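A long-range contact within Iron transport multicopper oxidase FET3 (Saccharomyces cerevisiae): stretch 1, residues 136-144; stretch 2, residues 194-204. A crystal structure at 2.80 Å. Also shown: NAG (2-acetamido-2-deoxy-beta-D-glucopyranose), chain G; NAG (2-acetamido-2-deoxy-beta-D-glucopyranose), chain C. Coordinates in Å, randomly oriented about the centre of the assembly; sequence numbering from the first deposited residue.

Stretch 1, residues 136-144: SLSLSEWYH
Stretch 2 (194-204) NVGGFVSQYFW

Residues 136-142 form an extended strand that meets a second segment, 194-204, in two ways: through the backbone and a buried carboxylate with residues 194-199, of which only Asn194 pairs as a strand, and through side chains with the strand 201-204. The two strands run roughly antiparallel, at 143° between their N-to-C directions, with axes no closer than 9.1 Å, and side chains, not backbone hydrogen bonds, bridge the two strands. The closest pair of CA atoms across the contact is that of Ser140 and Gly196, 4.0 Å apart, and a single parallel bridge pairs Leu139 with Asn194.

Leu139 has the most surface covered. Its backbone (phi/psi -79/144) presents Leu139 O to Val195 N, a hydrogen bond of 2.8 Å bent to 136° at the hydrogen; Leu139 O also receives a CA-H contact from Asn194 CA at 3.5 Å. The side chain, chi1 m and chi2 t, lies on the same face of the sheet as that of Asn194 and extends to Phe203, with Leu139 CD1 3.9 Å from Phe203 CD1. Leu137, with the same m,t rotamer two residues earlier, brings its CD1 to 3.8 Å from Phe203 CZ. Both leucine methyls approach the Phe203 ring (chi1 t, chi2 88°) obliquely, an apolar contact suited to a buried aromatic side chain, while Gln201 (chi1 m, chi2 t) also points toward the first strand and places Gln201 NE2 3.2 Å from Ser140 O.

Glu141, the next most covered, leaves its backbone sideways but folds back through chi1 p, chi2 m and chi3 -79°, bringing its carboxylate to a cluster of amides. Glu141 OE2 accepts from Gly197 N at 2.8 Å, nearly straight at 172°. Glu141 OE1 accepts from both Val199 N (2.7 Å, 168°) and Phe198 N (2.9 Å, a more bent 131°). The loop has phi/psi -105/-12 at Gly197, -140/-72 at Phe198 (chi1 t) and -87/131 at Val199. A carboxylate suits this buried place because its two oxygens can satisfy the three successive backbone NH groups of Gly197, Phe198 and Val199.

Glycine suits position 196. Gly196 (phi/psi -79/171) passes with its CA 3.4 Å from Glu141 OE2; a CB there would point toward the strand and clash with Asn194 OD1 at 2.9 Å. Asn194 OD1 accepts a hydrogen bond from Gly196 N at 2.8 Å, with Asn194 at chi1 t and chi2 -15°, while Asn194 ND2 gives a weak one to Val199 O at 3.3 Å. Ser140, small and at chi1 t, fits beside the glycine, Ser140 OG lying 3.5 Å from Gly196 CA and donating to Glu141 O at 2.8 Å.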

# COMPACT_ATOMS: atom_id res chain seq x y z
N SER A 136 18.07 -4.54 -0.89
CA SER A 136 16.64 -4.72 -1.13
C SER A 136 16.40 -5.11 -2.58
O SER A 136 17.26 -4.93 -3.43
CB SER A 136 15.86 -3.44 -0.81
OG SER A 136 16.27 -2.86 0.41
N LEU A 137 15.22 -5.67 -2.83
CA LEU A 137 14.76 -5.86 -4.18
C LEU A 137 13.36 -5.28 -4.25
O LEU A 137 12.52 -5.62 -3.41
CB LEU A 137 14.71 -7.34 -4.53
CG LEU A 137 15.97 -8.18 -4.45
CD1 LEU A 137 15.59 -9.59 -4.82
CD2 LEU A 137 17.06 -7.68 -5.36
N SER A 138 13.13 -4.40 -5.22
CA SER A 138 11.81 -3.83 -5.43
C SER A 138 11.13 -4.55 -6.58
O SER A 138 11.41 -4.25 -7.75
CB SER A 138 11.93 -2.35 -5.79
OG SER A 138 12.54 -1.59 -4.75
N LEU A 139 10.25 -5.49 -6.26
CA LEU A 139 9.45 -6.17 -7.27
C LEU A 139 8.28 -5.28 -7.69
O LEU A 139 7.69 -4.55 -6.87
CB LEU A 139 8.92 -7.49 -6.73
CG LEU A 139 9.79 -8.37 -5.82
CD1 LEU A 139 9.00 -9.59 -5.30
CD2 LEU A 139 11.01 -8.82 -6.55
N SER A 140 7.94 -5.35 -8.98
CA SER A 140 6.81 -4.60 -9.51
C SER A 140 6.35 -5.19 -10.83
O SER A 140 7.07 -6.00 -11.39
CB SER A 140 7.20 -3.13 -9.72
OG SER A 140 6.12 -2.41 -10.26
N GLU A 141 5.16 -4.83 -11.31
CA GLU A 141 4.81 -5.08 -12.71
C GLU A 141 5.05 -3.80 -13.50
O GLU A 141 5.20 -2.73 -12.91
CB GLU A 141 3.36 -5.56 -12.87
CG GLU A 141 2.29 -4.46 -12.75
CD GLU A 141 2.08 -3.99 -11.32
OE1 GLU A 141 1.38 -4.71 -10.55
OE2 GLU A 141 2.63 -2.90 -10.96
N TRP A 142 5.09 -3.91 -14.83
CA TRP A 142 5.34 -2.75 -15.67
C TRP A 142 4.35 -2.67 -16.86
O TRP A 142 4.08 -3.67 -17.54
CB TRP A 142 6.80 -2.77 -16.14
CG TRP A 142 7.21 -1.54 -16.83
CD1 TRP A 142 7.56 -1.40 -18.13
CD2 TRP A 142 7.30 -0.24 -16.25
NE1 TRP A 142 7.87 -0.10 -18.42
CE2 TRP A 142 7.71 0.64 -17.28
CE3 TRP A 142 7.06 0.26 -14.97
CZ2 TRP A 142 7.90 1.99 -17.06
CZ3 TRP A 142 7.26 1.63 -14.76
CH2 TRP A 142 7.67 2.47 -15.80
N TYR A 143 3.81 -1.47 -17.09
CA TYR A 143 2.91 -1.20 -18.21
C TYR A 143 3.64 -0.41 -19.27
O TYR A 143 4.58 0.31 -18.96
CB TYR A 143 1.68 -0.39 -17.76
CG TYR A 143 0.67 -1.19 -16.95
CD1 TYR A 143 0.85 -1.41 -15.60
CD2 TYR A 143 -0.46 -1.73 -17.55
CE1 TYR A 143 -0.06 -2.14 -14.85
CE2 TYR A 143 -1.38 -2.47 -16.81
CZ TYR A 143 -1.17 -2.67 -15.46
OH TYR A 143 -2.06 -3.38 -14.70
N HIS A 144 3.21 -0.56 -20.51
CA HIS A 144 3.78 0.17 -21.64
C HIS A 144 3.06 1.46 -21.93
O HIS A 144 3.54 2.29 -22.67
CB HIS A 144 3.74 -0.71 -22.87
CG HIS A 144 4.83 -1.72 -22.90
ND1 HIS A 144 5.24 -2.35 -24.06
CD2 HIS A 144 5.65 -2.17 -21.92
CE1 HIS A 144 6.24 -3.17 -23.78
NE2 HIS A 144 6.50 -3.08 -22.49
N ASN A 194 7.19 -5.43 -2.56
CA ASN A 194 6.38 -5.30 -3.76
C ASN A 194 5.82 -3.87 -3.96
O ASN A 194 4.80 -3.50 -3.37
CB ASN A 194 5.28 -6.35 -3.82
CG ASN A 194 4.56 -6.32 -5.12
OD1 ASN A 194 4.69 -5.34 -5.88
ND2 ASN A 194 3.80 -7.37 -5.42
N VAL A 195 6.52 -3.08 -4.77
CA VAL A 195 6.13 -1.68 -5.01
C VAL A 195 5.23 -1.57 -6.25
O VAL A 195 5.18 -0.53 -6.90
CB VAL A 195 7.37 -0.81 -5.19
CG1 VAL A 195 8.13 -0.69 -3.85
CG2 VAL A 195 8.26 -1.42 -6.24
N GLY A 196 4.55 -2.66 -6.59
CA GLY A 196 3.70 -2.69 -7.77
C GLY A 196 2.37 -2.01 -7.50
O GLY A 196 2.05 -1.63 -6.37
N GLY A 197 1.59 -1.83 -8.57
CA GLY A 197 0.31 -1.15 -8.47
C GLY A 197 -0.85 -2.12 -8.55
O GLY A 197 -2.00 -1.76 -8.27
N PHE A 198 -0.58 -3.35 -8.93
CA PHE A 198 -1.67 -4.27 -9.22
C PHE A 198 -1.37 -5.67 -8.69
O PHE A 198 -1.93 -6.10 -7.70
CB PHE A 198 -1.93 -4.28 -10.74
CG PHE A 198 -3.00 -5.23 -11.20
CD1 PHE A 198 -3.99 -5.70 -10.34
CD2 PHE A 198 -3.05 -5.62 -12.54
CE1 PHE A 198 -5.00 -6.57 -10.80
CE2 PHE A 198 -4.06 -6.50 -13.00
CZ PHE A 198 -5.02 -6.96 -12.13
N VAL A 199 -0.45 -6.34 -9.35
CA VAL A 199 -0.36 -7.79 -9.31
C VAL A 199 0.47 -8.38 -8.13
O VAL A 199 1.58 -7.95 -7.86
CB VAL A 199 0.15 -8.21 -10.70
CG1 VAL A 199 1.22 -9.28 -10.64
CG2 VAL A 199 -1.00 -8.58 -11.59
N SER A 200 -0.08 -9.35 -7.42
CA SER A 200 0.72 -10.11 -6.43
C SER A 200 1.82 -10.93 -7.11
O SER A 200 1.67 -11.35 -8.26
CB SER A 200 -0.16 -11.11 -5.68
OG SER A 200 -1.22 -10.51 -4.96
N GLN A 201 2.90 -11.20 -6.41
CA GLN A 201 3.96 -11.99 -7.02
C GLN A 201 4.41 -13.12 -6.13
O GLN A 201 4.45 -12.97 -4.90
CB GLN A 201 5.16 -11.13 -7.34
CG GLN A 201 4.90 -10.02 -8.35
CD GLN A 201 6.18 -9.41 -8.84
OE1 GLN A 201 7.22 -10.08 -8.88
NE2 GLN A 201 6.13 -8.14 -9.20
N TYR A 202 4.75 -14.25 -6.74
CA TYR A 202 5.46 -15.28 -6.00
C TYR A 202 6.93 -15.00 -6.18
O TYR A 202 7.38 -14.57 -7.25
CB TYR A 202 5.15 -16.67 -6.52
CG TYR A 202 3.70 -17.04 -6.52
CD1 TYR A 202 2.91 -16.74 -7.62
CD2 TYR A 202 3.13 -17.70 -5.43
CE1 TYR A 202 1.57 -17.08 -7.64
CE2 TYR A 202 1.78 -18.06 -5.44
CZ TYR A 202 1.01 -17.74 -6.55
OH TYR A 202 -0.33 -18.05 -6.62
N PHE A 203 7.70 -15.23 -5.12
CA PHE A 203 9.11 -14.97 -5.16
C PHE A 203 9.88 -16.12 -4.55
O PHE A 203 9.51 -16.61 -3.47
CB PHE A 203 9.44 -13.70 -4.40
CG PHE A 203 10.90 -13.37 -4.39
CD1 PHE A 203 11.45 -12.61 -5.41
CD2 PHE A 203 11.72 -13.83 -3.36
CE1 PHE A 203 12.80 -12.30 -5.40
CE2 PHE A 203 13.06 -13.54 -3.34
CZ PHE A 203 13.61 -12.78 -4.37
N TRP A 204 10.95 -16.54 -5.23
CA TRP A 204 11.85 -17.56 -4.69
C TRP A 204 13.23 -17.56 -5.34
O TRP A 204 13.41 -17.03 -6.44
CB TRP A 204 11.22 -18.95 -4.77
CG TRP A 204 11.12 -19.56 -6.15
CD1 TRP A 204 11.99 -20.45 -6.71
CD2 TRP A 204 10.08 -19.35 -7.12
NE1 TRP A 204 11.55 -20.81 -7.97
CE2 TRP A 204 10.39 -20.15 -8.24
CE3 TRP A 204 8.92 -18.56 -7.15
CZ2 TRP A 204 9.57 -20.20 -9.38
CZ3 TRP A 204 8.11 -18.60 -8.28
CH2 TRP A 204 8.45 -19.42 -9.38
C1 NAG G . 18.13 -2.99 -5.76
C2 NAG G . 19.59 -3.45 -5.60
C3 NAG G . 20.06 -3.24 -4.16
C4 NAG G . 19.76 -1.84 -3.63
C5 NAG G . 18.32 -1.49 -3.91
C6 NAG G . 18.14 -0.02 -3.61
C7 NAG G . 20.66 -5.26 -6.84
C8 NAG G . 20.92 -6.75 -6.96
N2 NAG G . 19.73 -4.83 -5.98
O3 NAG G . 21.44 -3.45 -4.13
O4 NAG G . 19.87 -1.78 -2.21
O5 NAG G . 18.03 -1.67 -5.27
O6 NAG G . 16.79 0.37 -3.74
O7 NAG G . 21.31 -4.48 -7.54
C1 NAG C . 21.10 -1.27 -1.68
C2 NAG C . 20.85 -0.93 -0.22
C3 NAG C . 22.14 -0.45 0.44
C4 NAG C . 23.32 -1.39 0.21
C5 NAG C . 23.39 -1.82 -1.25
C6 NAG C . 24.36 -2.98 -1.44
C7 NAG C . 18.63 -0.10 0.36
C8 NAG C . 17.67 1.05 0.26
N2 NAG C . 19.86 0.12 -0.09
O3 NAG C . 21.91 -0.27 1.81
O4 NAG C . 24.49 -0.66 0.48
O5 NAG C . 22.13 -2.24 -1.73
O6 NAG C . 24.33 -3.37 -2.79
O7 NAG C . 18.27 -1.19 0.82